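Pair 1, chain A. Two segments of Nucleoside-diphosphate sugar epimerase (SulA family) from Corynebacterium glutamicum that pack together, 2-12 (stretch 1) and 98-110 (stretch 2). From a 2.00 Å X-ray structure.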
# COMPACT_ATOMS: atom_id res chain seq x y z
N SER A 2 11.62 14.34 22.37
CA SER A 2 10.88 14.82 21.20
C SER A 2 9.41 14.40 21.14
O SER A 2 8.52 15.25 21.05
CB SER A 2 11.57 14.41 19.95
N LEU A 3 9.14 13.09 21.15
CA LEU A 3 7.77 12.59 21.24
C LEU A 3 7.70 11.18 21.81
O LEU A 3 8.40 10.28 21.34
CB LEU A 3 7.07 12.61 19.88
CG LEU A 3 5.59 12.17 19.87
CD1 LEU A 3 4.75 13.04 20.81
CD2 LEU A 3 4.98 12.19 18.46
N THR A 4 6.87 11.01 22.82
CA THR A 4 6.53 9.67 23.30
C THR A 4 5.01 9.50 23.24
O THR A 4 4.26 10.34 23.74
CB THR A 4 7.00 9.42 24.75
OG1 THR A 4 8.41 9.69 24.85
CG2 THR A 4 6.75 7.98 25.14
N THR A 5 4.56 8.42 22.61
CA THR A 5 3.13 8.20 22.44
C THR A 5 2.86 6.71 22.27
O THR A 5 3.71 5.97 21.75
CB THR A 5 2.55 9.04 21.26
OG1 THR A 5 1.12 9.03 21.32
CG2 THR A 5 3.02 8.50 19.88
N SER A 6 1.69 6.27 22.71
CA SER A 6 1.35 4.85 22.71
C SER A 6 0.08 4.55 21.91
O SER A 6 -0.81 5.39 21.79
CB SER A 6 1.17 4.34 24.16
OG SER A 6 2.38 4.40 24.90
N HIS A 7 -0.01 3.33 21.38
CA HIS A 7 -1.23 2.89 20.70
C HIS A 7 -1.45 1.39 20.88
O HIS A 7 -0.50 0.61 20.92
CB HIS A 7 -1.21 3.27 19.21
CG HIS A 7 -0.08 2.65 18.44
ND1 HIS A 7 -0.28 1.75 17.42
CD2 HIS A 7 1.26 2.83 18.52
CE1 HIS A 7 0.89 1.39 16.90
NE2 HIS A 7 1.83 2.04 17.55
N PHE A 8 -2.71 1.00 20.98
CA PHE A 8 -3.07 -0.39 21.21
C PHE A 8 -3.35 -1.14 19.91
O PHE A 8 -4.06 -0.63 19.03
CB PHE A 8 -4.32 -0.45 22.09
CG PHE A 8 -4.83 -1.84 22.32
CD1 PHE A 8 -4.15 -2.70 23.18
CD2 PHE A 8 -6.00 -2.28 21.71
CE1 PHE A 8 -4.61 -3.99 23.40
CE2 PHE A 8 -6.47 -3.57 21.93
CZ PHE A 8 -5.78 -4.43 22.77
N ILE A 9 -2.82 -2.35 19.80
CA ILE A 9 -3.03 -3.19 18.63
C ILE A 9 -3.74 -4.45 19.10
O ILE A 9 -3.21 -5.16 19.96
CB ILE A 9 -1.69 -3.60 18.00
CG1 ILE A 9 -0.88 -2.36 17.58
CG2 ILE A 9 -1.91 -4.52 16.80
CD1 ILE A 9 -1.50 -1.58 16.45
N PRO A 10 -4.93 -4.74 18.55
CA PRO A 10 -5.72 -5.86 19.07
C PRO A 10 -5.23 -7.20 18.53
O PRO A 10 -6.02 -7.98 18.03
CB PRO A 10 -7.13 -5.57 18.55
CG PRO A 10 -6.88 -4.88 17.22
CD PRO A 10 -5.60 -4.07 17.42
N PHE A 11 -3.93 -7.45 18.65
CA PHE A 11 -3.34 -8.72 18.25
C PHE A 11 -2.23 -9.07 19.24
O PHE A 11 -1.64 -8.17 19.84
CB PHE A 11 -2.79 -8.63 16.81
CG PHE A 11 -3.87 -8.49 15.78
CD1 PHE A 11 -4.59 -9.60 15.37
CD2 PHE A 11 -4.22 -7.25 15.27
CE1 PHE A 11 -5.60 -9.48 14.45
CE2 PHE A 11 -5.24 -7.12 14.35
CZ PHE A 11 -5.93 -8.23 13.94
N PRO A 12 -1.95 -10.37 19.42
CA PRO A 12 -0.95 -10.86 20.39
C PRO A 12 0.43 -10.25 20.14
O PRO A 12 0.81 -10.09 18.98
CB PRO A 12 -0.91 -12.37 20.12
CG PRO A 12 -2.26 -12.68 19.55
CD PRO A 12 -2.62 -11.47 18.71
N ASP A 98 2.51 -6.55 26.61
CA ASP A 98 1.21 -7.22 26.62
C ASP A 98 0.18 -6.30 27.21
O ASP A 98 0.45 -5.56 28.17
CB ASP A 98 1.28 -8.53 27.40
CG ASP A 98 2.19 -9.54 26.75
OD1 ASP A 98 2.15 -9.66 25.50
OD2 ASP A 98 2.96 -10.20 27.48
N GLN A 99 -1.01 -6.31 26.62
CA GLN A 99 -2.09 -5.46 27.06
C GLN A 99 -3.42 -6.15 26.79
O GLN A 99 -3.90 -6.16 25.65
CB GLN A 99 -2.05 -4.12 26.34
CG GLN A 99 -3.09 -3.14 26.86
CD GLN A 99 -2.85 -2.79 28.33
OE1 GLN A 99 -1.74 -2.46 28.72
NE2 GLN A 99 -3.90 -2.85 29.14
N ASP A 100 -3.99 -6.76 27.83
CA ASP A 100 -5.29 -7.42 27.71
C ASP A 100 -5.37 -8.41 26.54
O ASP A 100 -6.36 -8.45 25.82
CB ASP A 100 -6.40 -6.37 27.61
CG ASP A 100 -6.44 -5.46 28.84
OD1 ASP A 100 -6.23 -5.98 29.96
OD2 ASP A 100 -6.66 -4.24 28.70
N GLY A 101 -4.32 -9.21 26.35
CA GLY A 101 -4.29 -10.18 25.27
C GLY A 101 -3.85 -9.60 23.93
O GLY A 101 -3.54 -10.34 23.00
N GLY A 102 -3.84 -8.27 23.84
CA GLY A 102 -3.35 -7.55 22.66
C GLY A 102 -1.99 -6.94 22.94
O GLY A 102 -1.26 -7.41 23.82
N THR A 103 -1.64 -5.89 22.21
CA THR A 103 -0.30 -5.31 22.29
C THR A 103 -0.39 -3.80 22.49
O THR A 103 -1.21 -3.14 21.86
CB THR A 103 0.54 -5.63 21.03
OG1 THR A 103 0.60 -7.05 20.84
CG2 THR A 103 1.99 -5.09 21.17
N LEU A 104 0.40 -3.27 23.40
CA LEU A 104 0.49 -1.83 23.58
C LEU A 104 1.87 -1.42 23.10
O LEU A 104 2.88 -1.86 23.66
CB LEU A 104 0.33 -1.42 25.05
CG LEU A 104 0.51 0.08 25.29
CD1 LEU A 104 -0.56 0.89 24.57
CD2 LEU A 104 0.52 0.40 26.78
N ILE A 105 1.91 -0.63 22.03
CA ILE A 105 3.18 -0.16 21.49
C ILE A 105 3.45 1.24 21.97
O ILE A 105 2.58 2.12 21.88
CB ILE A 105 3.16 -0.18 19.93
CG1 ILE A 105 3.01 -1.62 19.43
CG2 ILE A 105 4.45 0.42 19.38
CD1 ILE A 105 2.83 -1.75 17.92
N THR A 106 4.64 1.46 22.51
CA THR A 106 5.05 2.81 22.82
C THR A 106 6.22 3.20 21.93
O THR A 106 7.23 2.50 21.88
CB THR A 106 5.46 2.97 24.30
OG1 THR A 106 4.37 2.56 25.14
CG2 THR A 106 5.80 4.45 24.59
N ASP A 107 6.06 4.30 21.21
CA ASP A 107 7.15 4.86 20.44
C ASP A 107 7.71 6.05 21.19
O ASP A 107 6.97 6.93 21.62
CB ASP A 107 6.67 5.34 19.07
CG ASP A 107 6.23 4.21 18.19
OD1 ASP A 107 7.11 3.47 17.69
OD2 ASP A 107 5.01 4.06 18.01
N SER A 108 9.02 6.06 21.35
CA SER A 108 9.69 7.20 21.96
C SER A 108 10.81 7.64 21.04
O SER A 108 11.78 6.92 20.83
CB SER A 108 10.24 6.83 23.34
OG SER A 108 10.91 7.93 23.93
N VAL A 109 10.67 8.83 20.45
CA VAL A 109 11.72 9.34 19.59
C VAL A 109 12.40 10.56 20.23
O VAL A 109 11.75 11.52 20.64
CB VAL A 109 11.21 9.67 18.17
CG1 VAL A 109 10.01 10.59 18.23
CG2 VAL A 109 12.32 10.31 17.34
N SER A 110 13.72 10.49 20.34
CA SER A 110 14.51 11.61 20.83
C SER A 110 14.99 12.39 19.61
O SER A 110 15.62 11.83 18.72
CB SER A 110 15.68 11.11 21.66
OG SER A 110 16.28 12.16 22.39

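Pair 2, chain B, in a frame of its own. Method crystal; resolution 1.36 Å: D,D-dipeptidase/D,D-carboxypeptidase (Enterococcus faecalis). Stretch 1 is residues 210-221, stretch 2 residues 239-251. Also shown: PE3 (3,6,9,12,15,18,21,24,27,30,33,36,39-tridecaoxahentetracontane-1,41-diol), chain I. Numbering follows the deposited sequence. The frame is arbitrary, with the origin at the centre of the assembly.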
# COMPACT_ATOMS: atom_id res chain seq x y z
N ARG B 210 9.38 -21.62 -6.64
CA ARG B 210 9.88 -20.63 -5.72
C ARG B 210 9.44 -21.22 -4.39
O ARG B 210 8.64 -22.16 -4.37
CB ARG B 210 9.20 -19.28 -5.98
CG ARG B 210 9.64 -18.14 -5.07
CD ARG B 210 10.08 -16.93 -5.89
NE ARG B 210 11.42 -17.11 -6.46
CZ ARG B 210 12.45 -16.29 -6.24
NH1 ARG B 210 12.31 -15.23 -5.45
NH2 ARG B 210 13.62 -16.54 -6.80
N ALA B 211 9.96 -20.71 -3.28
CA ALA B 211 9.61 -21.27 -1.98
C ALA B 211 8.18 -20.93 -1.54
O ALA B 211 7.55 -20.01 -2.06
CB ALA B 211 10.62 -20.83 -0.93
N GLU B 212 7.69 -21.68 -0.56
CA GLU B 212 6.39 -21.42 0.03
C GLU B 212 6.48 -20.22 0.96
O GLU B 212 7.52 -19.96 1.56
CB GLU B 212 5.91 -22.64 0.82
CG GLU B 212 5.62 -23.85 -0.04
CD GLU B 212 5.50 -25.12 0.78
OE1 GLU B 212 6.31 -25.31 1.71
OE2 GLU B 212 4.59 -25.92 0.49
N ILE B 213 5.38 -19.49 1.07
CA ILE B 213 5.29 -18.38 1.99
C ILE B 213 4.10 -18.59 2.91
O ILE B 213 3.01 -18.93 2.45
CB ILE B 213 5.12 -17.04 1.24
CG1 ILE B 213 6.27 -16.84 0.25
CG2 ILE B 213 4.99 -15.88 2.22
CD1 ILE B 213 6.04 -15.69 -0.72
N GLU B 214 4.32 -18.43 4.21
CA GLU B 214 3.22 -18.51 5.17
C GLU B 214 2.94 -17.14 5.75
O GLU B 214 3.86 -16.34 5.97
CB GLU B 214 3.55 -19.49 6.30
CG GLU B 214 3.54 -20.94 5.86
CD GLU B 214 3.65 -21.89 7.03
OE1 GLU B 214 4.73 -21.95 7.64
OE2 GLU B 214 2.64 -22.57 7.34
N ILE B 215 1.66 -16.86 5.99
CA ILE B 215 1.23 -15.58 6.52
C ILE B 215 0.25 -15.82 7.67
O ILE B 215 -0.62 -16.71 7.58
CB ILE B 215 0.51 -14.76 5.44
CG1 ILE B 215 1.43 -14.56 4.24
CG2 ILE B 215 0.10 -13.40 5.98
CD1 ILE B 215 0.73 -13.98 3.05
N TYR B 216 0.39 -15.06 8.75
CA TYR B 216 -0.55 -15.18 9.86
C TYR B 216 -0.69 -13.88 10.63
O TYR B 216 0.17 -13.00 10.58
CB TYR B 216 -0.20 -16.36 10.78
CG TYR B 216 1.14 -16.30 11.47
CD1 TYR B 216 1.25 -15.87 12.79
CD2 TYR B 216 2.30 -16.70 10.81
CE1 TYR B 216 2.48 -15.83 13.43
CE2 TYR B 216 3.53 -16.66 11.44
CZ TYR B 216 3.61 -16.22 12.75
OH TYR B 216 4.83 -16.18 13.39
N TYR B 217 -1.80 -13.78 11.35
CA TYR B 217 -2.12 -12.62 12.15
C TYR B 217 -1.83 -12.89 13.62
O TYR B 217 -2.04 -14.00 14.10
CB TYR B 217 -3.61 -12.28 11.98
CG TYR B 217 -4.12 -11.22 12.92
CD1 TYR B 217 -3.86 -9.87 12.70
CD2 TYR B 217 -4.88 -11.58 14.03
CE1 TYR B 217 -4.34 -8.91 13.57
CE2 TYR B 217 -5.36 -10.62 14.90
CZ TYR B 217 -5.09 -9.29 14.66
OH TYR B 217 -5.57 -8.34 15.53
N VAL B 218 -1.32 -11.87 14.31
CA VAL B 218 -1.07 -11.93 15.74
C VAL B 218 -1.72 -10.70 16.39
O VAL B 218 -1.33 -9.58 16.09
CB VAL B 218 0.44 -11.90 16.05
CG1 VAL B 218 0.69 -11.93 17.55
CG2 VAL B 218 1.15 -13.07 15.38
N PRO B 219 -2.71 -10.91 17.25
CA PRO B 219 -3.33 -9.75 17.91
C PRO B 219 -2.36 -9.05 18.87
O PRO B 219 -1.59 -9.71 19.57
CB PRO B 219 -4.48 -10.38 18.70
CG PRO B 219 -4.03 -11.78 18.98
CD PRO B 219 -3.27 -12.19 17.74
N ALA B 220 -2.41 -7.72 18.92
CA ALA B 220 -1.55 -6.98 19.83
C ALA B 220 -2.05 -7.06 21.26
O ALA B 220 -3.24 -6.92 21.52
CB ALA B 220 -1.44 -5.53 19.39
N LYS B 221 -1.13 -7.31 22.18
CA LYS B 221 -1.45 -7.21 23.59
C LYS B 221 -1.34 -5.75 24.02
O LYS B 221 -0.78 -4.94 23.29
CB LYS B 221 -0.53 -8.11 24.42
CG LYS B 221 -0.80 -9.59 24.22
CD LYS B 221 0.03 -10.45 25.15
CE LYS B 221 -0.52 -11.87 25.22
NZ LYS B 221 -0.93 -12.36 23.87
N GLY B 239 2.49 -3.95 11.27
CA GLY B 239 1.22 -3.66 11.92
C GLY B 239 0.11 -3.56 10.87
O GLY B 239 0.38 -3.34 9.67
N ASN B 240 -1.14 -3.68 11.32
CA ASN B 240 -2.25 -3.45 10.41
C ASN B 240 -2.93 -2.09 10.61
O ASN B 240 -3.93 -1.78 9.95
CB ASN B 240 -3.27 -4.59 10.43
CG ASN B 240 -4.00 -4.72 11.77
OD1 ASN B 240 -3.86 -3.89 12.68
ND2 ASN B 240 -4.81 -5.78 11.88
N ASN B 241 -2.37 -1.31 11.53
CA ASN B 241 -2.84 0.04 11.87
C ASN B 241 -4.07 0.06 12.78
O ASN B 241 -4.64 1.12 13.04
CB ASN B 241 -3.10 0.91 10.62
CG ASN B 241 -2.93 2.38 10.89
OD1 ASN B 241 -2.04 2.79 11.65
ND2 ASN B 241 -3.79 3.20 10.28
N ILE B 242 -4.46 -1.11 13.27
CA ILE B 242 -5.70 -1.21 14.02
C ILE B 242 -5.55 -1.97 15.33
O ILE B 242 -5.81 -1.44 16.41
CB ILE B 242 -6.80 -1.93 13.19
CG1 ILE B 242 -6.95 -1.30 11.80
CG2 ILE B 242 -8.13 -1.92 13.94
CD1 ILE B 242 -7.92 -2.06 10.91
N ASP B 243 -5.11 -3.22 15.25
CA ASP B 243 -5.22 -4.09 16.41
C ASP B 243 -4.18 -5.18 16.49
O ASP B 243 -4.23 -5.98 17.41
CB ASP B 243 -6.63 -4.69 16.47
CG ASP B 243 -7.03 -5.40 15.17
OD1 ASP B 243 -6.14 -5.96 14.49
OD2 ASP B 243 -8.24 -5.42 14.84
N GLY B 244 -3.25 -5.26 15.55
CA GLY B 244 -2.30 -6.36 15.58
C GLY B 244 -1.30 -6.36 14.44
O GLY B 244 -1.08 -5.34 13.75
N PHE B 245 -0.70 -7.53 14.24
CA PHE B 245 0.43 -7.68 13.36
C PHE B 245 0.16 -8.77 12.32
O PHE B 245 -0.54 -9.75 12.60
CB PHE B 245 1.69 -8.03 14.16
CG PHE B 245 2.04 -7.01 15.21
CD1 PHE B 245 2.73 -5.85 14.86
CD2 PHE B 245 1.69 -7.20 16.53
CE1 PHE B 245 3.06 -4.91 15.83
CE2 PHE B 245 2.01 -6.26 17.51
CZ PHE B 245 2.70 -5.11 17.15
N VAL B 246 0.74 -8.58 11.14
CA VAL B 246 0.75 -9.61 10.11
C VAL B 246 2.20 -10.05 9.90
O VAL B 246 3.09 -9.22 9.65
CB VAL B 246 0.16 -9.10 8.80
CG1 VAL B 246 0.25 -10.17 7.72
CG2 VAL B 246 -1.29 -8.70 9.02
N VAL B 247 2.42 -11.35 10.00
CA VAL B 247 3.75 -11.94 9.89
C VAL B 247 3.84 -12.73 8.59
O VAL B 247 2.97 -13.55 8.29
CB VAL B 247 4.04 -12.88 11.08
CG1 VAL B 247 5.43 -13.48 10.97
CG2 VAL B 247 3.87 -12.12 12.40
N THR B 248 4.91 -12.48 7.83
CA THR B 248 5.15 -13.16 6.56
C THR B 248 6.46 -13.93 6.65
O THR B 248 7.51 -13.34 6.91
CB THR B 248 5.21 -12.14 5.38
OG1 THR B 248 4.00 -11.38 5.35
CG2 THR B 248 5.37 -12.86 4.06
N ILE B 249 6.39 -15.24 6.47
CA ILE B 249 7.55 -16.11 6.60
C ILE B 249 7.86 -16.77 5.27
O ILE B 249 6.99 -17.40 4.68
CB ILE B 249 7.29 -17.23 7.63
CG1 ILE B 249 6.83 -16.66 8.97
CG2 ILE B 249 8.53 -18.11 7.78
CD1 ILE B 249 7.84 -15.77 9.63
N TRP B 250 9.09 -16.61 4.80
CA TRP B 250 9.52 -17.21 3.55
C TRP B 250 10.26 -18.51 3.88
O TRP B 250 11.29 -18.50 4.57
CB TRP B 250 10.38 -16.22 2.75
CG TRP B 250 9.67 -14.90 2.49
CD1 TRP B 250 9.24 -13.99 3.43
CD2 TRP B 250 9.32 -14.33 1.22
NE1 TRP B 250 8.64 -12.91 2.82
CE2 TRP B 250 8.68 -13.10 1.46
CE3 TRP B 250 9.50 -14.76 -0.11
CZ2 TRP B 250 8.21 -12.29 0.43
CZ3 TRP B 250 9.03 -13.95 -1.13
CH2 TRP B 250 8.40 -12.73 -0.86
N ARG B 251 9.71 -19.62 3.42
CA ARG B 251 10.21 -20.95 3.77
C ARG B 251 11.43 -21.35 2.95
O ARG B 251 11.75 -20.71 1.95
CB ARG B 251 9.10 -21.99 3.60
CG ARG B 251 7.99 -21.87 4.64
CD ARG B 251 8.56 -22.00 6.04
NE ARG B 251 7.52 -22.14 7.05
CZ ARG B 251 7.75 -22.47 8.32
NH1 ARG B 251 9.00 -22.70 8.71
NH2 ARG B 251 6.75 -22.57 9.18
O43 PE3 I . 13.15 -12.00 0.18
C42 PE3 I . 11.93 -11.27 0.08
C41 PE3 I . 12.01 -9.97 0.89
O40 PE3 I . 12.26 -10.23 2.29
C39 PE3 I . 12.32 -8.98 3.02
C38 PE3 I . 12.59 -9.16 4.51
O37 PE3 I . 13.84 -9.83 4.75
O HOH W 1 -5.43 -5.90 19.98

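Antiparallel strand pairs offer a simple test of how far backbone geometry constrains side-chain choice, and the two examples here are nearly superimposable. The strands run at 161° to each other in pair 1 and at 157° in pair 2, and N, CA and C atoms of 14 central residues fit with an RMSD of 0.4 Å. Register is conserved: His7(A) pairs with Ile105(A) as Tyr216(B) pairs with Val247(B), each a hydrogen-bonded pair, and Phe8(A) faces Leu104(A) as Tyr217(B) faces Val246(B), each a non-hydrogen-bonded pair. The backbone ladder is correspondingly alike. His7(A) N donates to Ile105(A) O at 2.9 Å, and Tyr216(B) N to Val247(B) O at 3.0 Å.

His7(A) and Tyr216(B) place their side chains almost identically, with side-chain centres 0.4 Å apart after superposition. Both adopt the p rotamer, which brings the end of the ring nearer the neighbouring strand, beside a branched aliphatic residue. In pair 2 the fit is a true CH-pi contact, with Val247(B) CB 3.9 Å from the centroid of the Tyr216(B) ring and over its face. In pair 1 His7(A) NE2 lies 3.5 Å from Ile105(A) CB, but the approach is oblique. The next position along the same face differs more: Asp107(A) OD2 sits at the edge of the imidazole, whereas the matching Ile249(B) brings its CG1 to the edge of the tyrosine ring.

On the other face, which carries Ser6(A) and Thr106(A), pair 1 relies on hydroxyls. Ser6(A) OG and Thr106(A) OG1 are hydrogen-bonded at 2.7 Å, and Thr4(A) OG1 and Ser108(A) OG at 3.2 Å. Pair 2 fills equivalent space with hydrocarbon. Ile213(B), in place of Thr4(A), sets CD1 3.7 Å from the centroid of the six-membered ring of Trp250(B), which replaces Ser108(A); a polyethylene glycol molecule covers the opposite face of that indole. Thr106(A) and Thr248(B) match in identity and in the m rotamer, yet opposite Thr248(B) stands Ile215(B), which offers no hydroxyl.

Charge enters where Thr5(A) is matched by Glu214(B). Its carboxylate reaches along the strand pair to form a salt bridge, Glu214(B) OE1 to Arg251(B) NH2 at 2.6 Å, while Arg251(B) NE donates to the same oxygen.

One requirement is met identically. Gly102(A) and Gly244(B) coincide, and in both a CB would point toward the other strand, into an aromatic side chain and a carbonyl: Phe8(A) CZ and Ile9(A) O in pair 1, Tyr217(B) OH and Val218(B) O in pair 2. The aromatic residue packs across this glycine in each case, but its rim is served differently. Phe8(A) CE1 lies 3.2 Å from Gln99(A) O, near the ring plane, whereas Tyr217(B) OH donates to Asp243(B) OD1 at 2.7 Å. The general lesson is that a shared backbone fixes where side chains meet, while hydroxyl pairs, hydrocarbon or charge can each occupy those meeting points.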